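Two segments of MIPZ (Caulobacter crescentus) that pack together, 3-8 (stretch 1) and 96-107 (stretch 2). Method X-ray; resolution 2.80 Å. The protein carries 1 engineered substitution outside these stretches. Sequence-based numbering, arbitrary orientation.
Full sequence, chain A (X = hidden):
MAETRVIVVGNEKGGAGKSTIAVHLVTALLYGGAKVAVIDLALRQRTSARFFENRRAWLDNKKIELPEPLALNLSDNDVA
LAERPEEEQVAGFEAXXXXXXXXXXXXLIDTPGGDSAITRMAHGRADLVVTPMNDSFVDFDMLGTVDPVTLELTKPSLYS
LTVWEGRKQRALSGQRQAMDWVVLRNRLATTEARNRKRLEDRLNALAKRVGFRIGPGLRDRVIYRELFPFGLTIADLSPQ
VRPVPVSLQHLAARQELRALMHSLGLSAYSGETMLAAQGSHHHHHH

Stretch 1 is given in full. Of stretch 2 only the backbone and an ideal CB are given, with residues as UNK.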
ATOM      1  N   GLU A   3       2.915 -26.149  19.023  1.00 61.97           N
ATOM      2  CA  GLU A   3       1.917 -25.836  20.041  1.00 66.35           C
ATOM      3  C   GLU A   3       1.164 -24.547  19.719  1.00 69.63           C
ATOM      4  O   GLU A   3       1.400 -23.511  20.338  1.00 76.88           O
ATOM      5  CB  GLU A   3       2.588 -25.727  21.407  1.00 65.33           C
ATOM      6  CG  GLU A   3       1.673 -25.296  22.540  1.00 84.27           C
ATOM      7  CD  GLU A   3       2.306 -25.521  23.910  1.00 93.96           C
ATOM      8  OE1 GLU A   3       2.916 -24.570  24.459  1.00 88.41           O
ATOM      9  OE2 GLU A   3       2.198 -26.654  24.435  1.00 84.48           O
ATOM     10  N   THR A   4       0.250 -24.621  18.755  1.00 68.89           N
ATOM     11  CA  THR A   4      -0.483 -23.444  18.284  1.00 66.55           C
ATOM     12  C   THR A   4       0.493 -22.348  17.906  1.00 63.01           C
ATOM     13  O   THR A   4       0.823 -21.513  18.738  1.00 59.11           O
ATOM     14  CB  THR A   4      -1.437 -22.873  19.357  1.00 63.49           C
ATOM     15  OG1 THR A   4      -1.904 -23.926  20.206  1.00 78.54           O
ATOM     16  CG2 THR A   4      -2.627 -22.182  18.704  1.00 55.01           C
ATOM     17  N   ARG A   5       0.958 -22.354  16.656  1.00 62.02           N
ATOM     18  CA  ARG A   5       1.898 -21.334  16.188  1.00 53.83           C
ATOM     19  C   ARG A   5       1.233 -20.084  15.597  1.00 49.39           C
ATOM     20  O   ARG A   5       0.170 -20.147  14.965  1.00 51.10           O
ATOM     21  CB  ARG A   5       2.948 -21.933  15.248  1.00 53.11           C
ATOM     22  CG  ARG A   5       4.097 -22.548  16.046  1.00 71.76           C
ATOM     23  CD  ARG A   5       5.303 -22.988  15.223  1.00 84.19           C
ATOM     24  NE  ARG A   5       5.705 -22.032  14.234  1.00 87.04           N
ATOM     25  CZ  ARG A   5       6.052 -22.198  12.958  1.00 83.78           C
ATOM     26  NH1 ARG A   5       6.085 -23.361  12.320  1.00 90.86           N
ATOM     27  NH2 ARG A   5       6.384 -21.102  12.306  1.00 55.43           N
ATOM     28  N   VAL A   6       1.867 -18.943  15.833  1.00 43.20           N
ATOM     29  CA  VAL A   6       1.303 -17.653  15.465  1.00 48.21           C
ATOM     30  C   VAL A   6       2.119 -16.976  14.371  1.00 44.25           C
ATOM     31  O   VAL A   6       3.304 -16.707  14.568  1.00 40.32           O
ATOM     32  CB  VAL A   6       1.281 -16.698  16.664  1.00 44.13           C
ATOM     33  CG1 VAL A   6       0.926 -15.293  16.195  1.00 42.86           C
ATOM     34  CG2 VAL A   6       0.313 -17.191  17.717  1.00 44.32           C
ATOM     35  N   ILE A   7       1.484 -16.696  13.231  1.00 34.12           N
ATOM     36  CA  ILE A   7       2.159 -16.004  12.123  1.00 37.48           C
ATOM     37  C   ILE A   7       1.660 -14.577  11.923  1.00 36.75           C
ATOM     38  O   ILE A   7       0.478 -14.339  11.676  1.00 43.61           O
ATOM     39  CB  ILE A   7       1.990 -16.742  10.783  1.00 41.04           C
ATOM     40  CG1 ILE A   7       2.519 -18.181  10.909  1.00 41.27           C
ATOM     41  CG2 ILE A   7       2.673 -15.954   9.673  1.00 27.34           C
ATOM     42  CD1 ILE A   7       2.023 -19.127   9.847  1.00 25.47           C
ATOM     43  N   VAL A   8       2.568 -13.624  12.024  1.00 30.15           N
ATOM     44  CA  VAL A   8       2.198 -12.243  11.813  1.00 34.75           C
ATOM     45  C   VAL A   8       2.742 -11.726  10.500  1.00 28.84           C
ATOM     46  O   VAL A   8       3.943 -11.709  10.304  1.00 37.77           O
ATOM     47  CB  VAL A   8       2.674 -11.365  12.962  1.00 31.25           C
ATOM     48  CG1 VAL A   8       2.789  -9.931  12.512  1.00 32.78           C
ATOM     49  CG2 VAL A   8       1.706 -11.495  14.117  1.00 33.52           C
ATOM     50  N   UNK A  96     -10.180 -11.816  20.869  1.00 51.46           N
ATOM     51  CA  UNK A  96     -10.026 -12.599  19.652  1.00 51.85           C
ATOM     52  C   UNK A  96      -8.795 -13.515  19.689  1.00 53.56           C
ATOM     53  O   UNK A  96      -8.876 -14.669  19.284  1.00 53.29           O
ATOM     54  CB  UNK A  96      -9.937 -11.661  18.447  1.00 51.85           C
ATOM     55  N   UNK A  97      -7.659 -13.010  20.164  1.00 47.19           N
ATOM     56  CA  UNK A  97      -6.455 -13.835  20.226  1.00 52.13           C
ATOM     57  C   UNK A  97      -6.652 -14.975  21.208  1.00 58.73           C
ATOM     58  O   UNK A  97      -6.600 -16.145  20.833  1.00 59.85           O
ATOM     59  CB  UNK A  97      -5.239 -12.995  20.623  1.00 52.13           C
ATOM     60  N   UNK A  98      -6.875 -14.627  22.469  1.00 56.36           N
ATOM     61  CA  UNK A  98      -7.178 -15.624  23.481  1.00 52.63           C
ATOM     62  C   UNK A  98      -8.131 -16.703  22.942  1.00 50.49           C
ATOM     63  O   UNK A  98      -7.872 -17.897  23.060  1.00 58.11           O
ATOM     64  CB  UNK A  98      -7.785 -14.949  24.712  1.00 52.63           C
ATOM     65  N   UNK A  99      -9.223 -16.291  22.326  1.00 43.72           N
ATOM     66  CA  UNK A  99     -10.200 -17.261  21.868  1.00 46.48           C
ATOM     67  C   UNK A  99      -9.708 -18.155  20.737  1.00 54.95           C
ATOM     68  O   UNK A  99     -10.303 -19.195  20.457  1.00 60.02           O
ATOM     69  CB  UNK A  99     -11.465 -16.528  21.417  1.00 46.48           C
ATOM     70  N   UNK A 100      -8.639 -17.745  20.067  1.00 56.26           N
ATOM     71  CA  UNK A 100      -8.118 -18.519  18.943  1.00 56.29           C
ATOM     72  C   UNK A 100      -7.019 -19.469  19.397  1.00 67.54           C
ATOM     73  O   UNK A 100      -6.819 -20.533  18.802  1.00 71.66           O
ATOM     74  CB  UNK A 100      -7.589 -17.587  17.851  1.00 56.29           C
ATOM     75  N   UNK A 101      -6.309 -19.066  20.447  1.00 62.64           N
ATOM     76  CA  UNK A 101      -5.349 -19.928  21.115  1.00 62.50           C
ATOM     77  C   UNK A 101      -5.972 -21.278  21.423  1.00 66.40           C
ATOM     78  O   UNK A 101      -5.362 -22.328  21.214  1.00 71.81           O
ATOM     79  CB  UNK A 101      -4.837 -19.272  22.399  1.00 62.50           C
ATOM     80  N   UNK A 102      -7.201 -21.235  21.920  1.00 63.82           N
ATOM     81  CA  UNK A 102      -7.963 -22.438  22.209  1.00 73.14           C
ATOM     82  C   UNK A 102      -8.075 -23.324  20.983  1.00 82.14           C
ATOM     83  O   UNK A 102      -7.469 -24.401  20.912  1.00 83.01           O
ATOM     84  CB  UNK A 102      -9.357 -22.076  22.726  1.00 73.14           C
ATOM     85  N   UNK A 103      -8.825 -22.826  20.002  1.00 78.22           N
ATOM     86  CA  UNK A 103      -9.429 -23.661  18.966  1.00 80.35           C
ATOM     87  C   UNK A 103      -8.612 -23.957  17.700  1.00 75.57           C
ATOM     88  O   UNK A 103      -9.135 -24.582  16.776  1.00 67.34           O
ATOM     89  CB  UNK A 103     -10.736 -22.993  18.532  1.00 80.35           C
ATOM     90  N   UNK A 104      -7.342 -23.552  17.656  1.00 75.69           N
ATOM     91  CA  UNK A 104      -6.606 -23.579  16.389  1.00 61.01           C
ATOM     92  C   UNK A 104      -5.105 -23.899  16.449  1.00 59.01           C
ATOM     93  O   UNK A 104      -4.443 -23.658  17.460  1.00 68.23           O
ATOM     94  CB  UNK A 104      -6.771 -22.215  15.715  1.00 61.01           C
ATOM     95  N   UNK A 105      -4.582 -24.447  15.355  1.00 53.00           N
ATOM     96  CA  UNK A 105      -3.162 -24.801  15.258  1.00 52.71           C
ATOM     97  C   UNK A 105      -2.324 -23.613  14.809  1.00 54.97           C
ATOM     98  O   UNK A 105      -1.198 -23.434  15.257  1.00 53.90           O
ATOM     99  CB  UNK A 105      -2.968 -25.969  14.289  1.00 52.71           C
ATOM    100  N   UNK A 106      -2.869 -22.820  13.893  1.00 57.51           N
ATOM    101  CA  UNK A 106      -2.198 -21.614  13.442  1.00 47.09           C
ATOM    102  C   UNK A 106      -3.081 -20.402  13.637  1.00 44.45           C
ATOM    103  O   UNK A 106      -4.295 -20.460  13.428  1.00 43.61           O
ATOM    104  CB  UNK A 106      -1.791 -21.741  11.973  1.00 47.09           C
ATOM    105  N   UNK A 107      -2.463 -19.305  14.047  1.00 39.63           N
ATOM    106  CA  UNK A 107      -3.141 -18.023  14.050  1.00 44.23           C
ATOM    107  C   UNK A 107      -2.468 -17.095  13.064  1.00 40.30           C
ATOM    108  O   UNK A 107      -1.319 -16.694  13.259  1.00 35.82           O
ATOM    109  CB  UNK A 107      -3.152 -17.409  15.452  1.00 44.23           C
TER

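Stretch 2 runs from a helix into the start of a strand that pairs in parallel with stretch 1, so its last positions meet stretch 1 most directly. Position 96 is helical and out of reach of stretch 1, which sets no preference there; it is A96. At 97 the CA-to-CB bond points sideways and the ideal CB is 7.5 Å from V6 CG2, so only a long side chain could bridge the gap to the methyls of V6. Met or an aromatic would suit; Leu would fall short of the V6 methyls. The residue is F97, with chi1 t, and its ring edge meets V6, CE2 of F97 lying 3.9 Å from CG2 of V6.

Positions 98, 99 and 100 make no contact with stretch 1, and their helical backbone admits many residues. They are A98, R99 and A100. At 101 the ideal CB is 5.2 Å from T4 CG2, and a flexible apolar chain could reach both T4 and V6. M101 does so: its SD lies 3.7 Å from T4 CG2 and its CE 4.1 Å from V6 CG2. Positions 102 and 103 point away from stretch 1, where small or polar residues are equally possible. They are A102 and E103, and the latter forms a salt bridge back to R99, OE1 of E103 to NE of R99 at 3.0 Å.

Position 104 is extended and points sideways, its ideal CB 5.1 Å from T4 CG2; a small or medium side chain would fit. C104 makes no side-chain contact with stretch 1; its CB stays 5.2 Å from T4 CG2. At 105 the CB points away, leaving the side chain free to be polar, while the backbone carbonyl does the work: D105 O accepts a weak hydrogen bond from R5 N at 2.8 Å. The residue's own OD1 is hydrogen-bonded elsewhere in the structure.

The strand begins at 106, paired with R5 and pointing to the same face of the sheet as R5. With the aliphatic part of R5 and the I7 CD1 methyl nearby, a large apolar or aromatic residue is favoured. F106 places CD1 4.0 Å from I7 CD1, and its CE1 lies over one face of the R5 guanidinium.

Position 107 pairs with V6 and shares its face; the ideal CB is 4.1 Å from V6 CG2, which favours Val, Ile or Leu. I107 packs its CB 4.1 Å from V6 CG2 and extends CD1 to 3.6 Å from T4 CG2. Its backbone completes the ladder, I107 N donating to R5 O at 2.9 Å and I107 O accepting from I7 N at 2.8 Å.

Stretch 2 96-107: AFARAMAECDFI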
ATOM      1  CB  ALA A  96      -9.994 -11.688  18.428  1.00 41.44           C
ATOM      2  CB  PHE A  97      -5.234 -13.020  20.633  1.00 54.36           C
ATOM      3  CG  PHE A  97      -3.990 -13.841  20.802  1.00 55.48           C
ATOM      4  CD1 PHE A  97      -3.528 -14.167  22.064  1.00 71.45           C
ATOM      5  CD2 PHE A  97      -3.283 -14.289  19.700  1.00 58.06           C
ATOM      6  CE1 PHE A  97      -2.380 -14.923  22.228  1.00 73.00           C
ATOM      7  CE2 PHE A  97      -2.131 -15.047  19.855  1.00 64.38           C
ATOM      8  CZ  PHE A  97      -1.682 -15.364  21.120  1.00 71.83           C
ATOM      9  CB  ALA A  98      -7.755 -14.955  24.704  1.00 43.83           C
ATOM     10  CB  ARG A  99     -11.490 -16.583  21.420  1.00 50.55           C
ATOM     11  CG  ARG A  99     -12.466 -17.608  20.915  1.00 56.60           C
ATOM     12  CD  ARG A  99     -13.650 -17.047  20.201  1.00 53.61           C
ATOM     13  NE  ARG A  99     -14.241 -18.148  19.455  1.00 71.33           N
ATOM     14  CZ  ARG A  99     -15.380 -18.096  18.780  1.00 74.51           C
ATOM     15  NH1 ARG A  99     -15.797 -19.183  18.139  1.00 53.64           N
ATOM     16  NH2 ARG A  99     -16.095 -16.974  18.751  1.00 65.18           N
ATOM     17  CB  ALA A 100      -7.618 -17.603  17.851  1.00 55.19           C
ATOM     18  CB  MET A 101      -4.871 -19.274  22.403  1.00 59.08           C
ATOM     19  CG  MET A 101      -3.562 -18.554  22.234  1.00 74.55           C
ATOM     20  SD  MET A 101      -2.408 -19.578  21.295  1.00 87.71           S
ATOM     21  CE  MET A 101      -0.904 -18.601  21.408  1.00 78.27           C
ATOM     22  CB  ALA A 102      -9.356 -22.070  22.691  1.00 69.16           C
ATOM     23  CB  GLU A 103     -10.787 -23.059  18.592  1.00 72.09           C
ATOM     24  CG  GLU A 103     -11.501 -22.479  19.810  1.00 82.49           C
ATOM     25  CD  GLU A 103     -12.817 -21.799  19.477  1.00 87.29           C
ATOM     26  OE1 GLU A 103     -13.147 -20.797  20.160  1.00 82.05           O
ATOM     27  OE2 GLU A 103     -13.519 -22.264  18.547  1.00 74.36           O
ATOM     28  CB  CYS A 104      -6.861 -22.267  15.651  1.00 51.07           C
ATOM     29  SG  CYS A 104      -8.609 -22.119  15.191  1.00 44.96           S
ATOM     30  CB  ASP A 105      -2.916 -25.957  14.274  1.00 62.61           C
ATOM     31  CG  ASP A 105      -4.168 -26.762  13.967  1.00 78.50           C
ATOM     32  OD1 ASP A 105      -4.189 -27.457  12.918  1.00 72.38           O
ATOM     33  OD2 ASP A 105      -5.129 -26.703  14.768  1.00 92.33           O
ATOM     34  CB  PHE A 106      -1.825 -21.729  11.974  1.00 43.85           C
ATOM     35  CG  PHE A 106      -0.697 -22.656  11.720  1.00 47.22           C
ATOM     36  CD1 PHE A 106       0.611 -22.239  11.917  1.00 42.85           C
ATOM     37  CD2 PHE A 106      -0.935 -23.952  11.288  1.00 52.13           C
ATOM     38  CE1 PHE A 106       1.670 -23.102  11.682  1.00 51.71           C
ATOM     39  CE2 PHE A 106       0.120 -24.829  11.050  1.00 50.91           C
ATOM     40  CZ  PHE A 106       1.425 -24.403  11.247  1.00 52.60           C
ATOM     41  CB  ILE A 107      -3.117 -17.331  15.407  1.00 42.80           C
ATOM     42  CG1 ILE A 107      -4.076 -18.005  16.381  1.00 38.76           C
ATOM     43  CG2 ILE A 107      -3.480 -15.865  15.230  1.00 41.55           C
ATOM     44  CD1 ILE A 107      -3.691 -19.408  16.728  1.00 59.42           C
TER
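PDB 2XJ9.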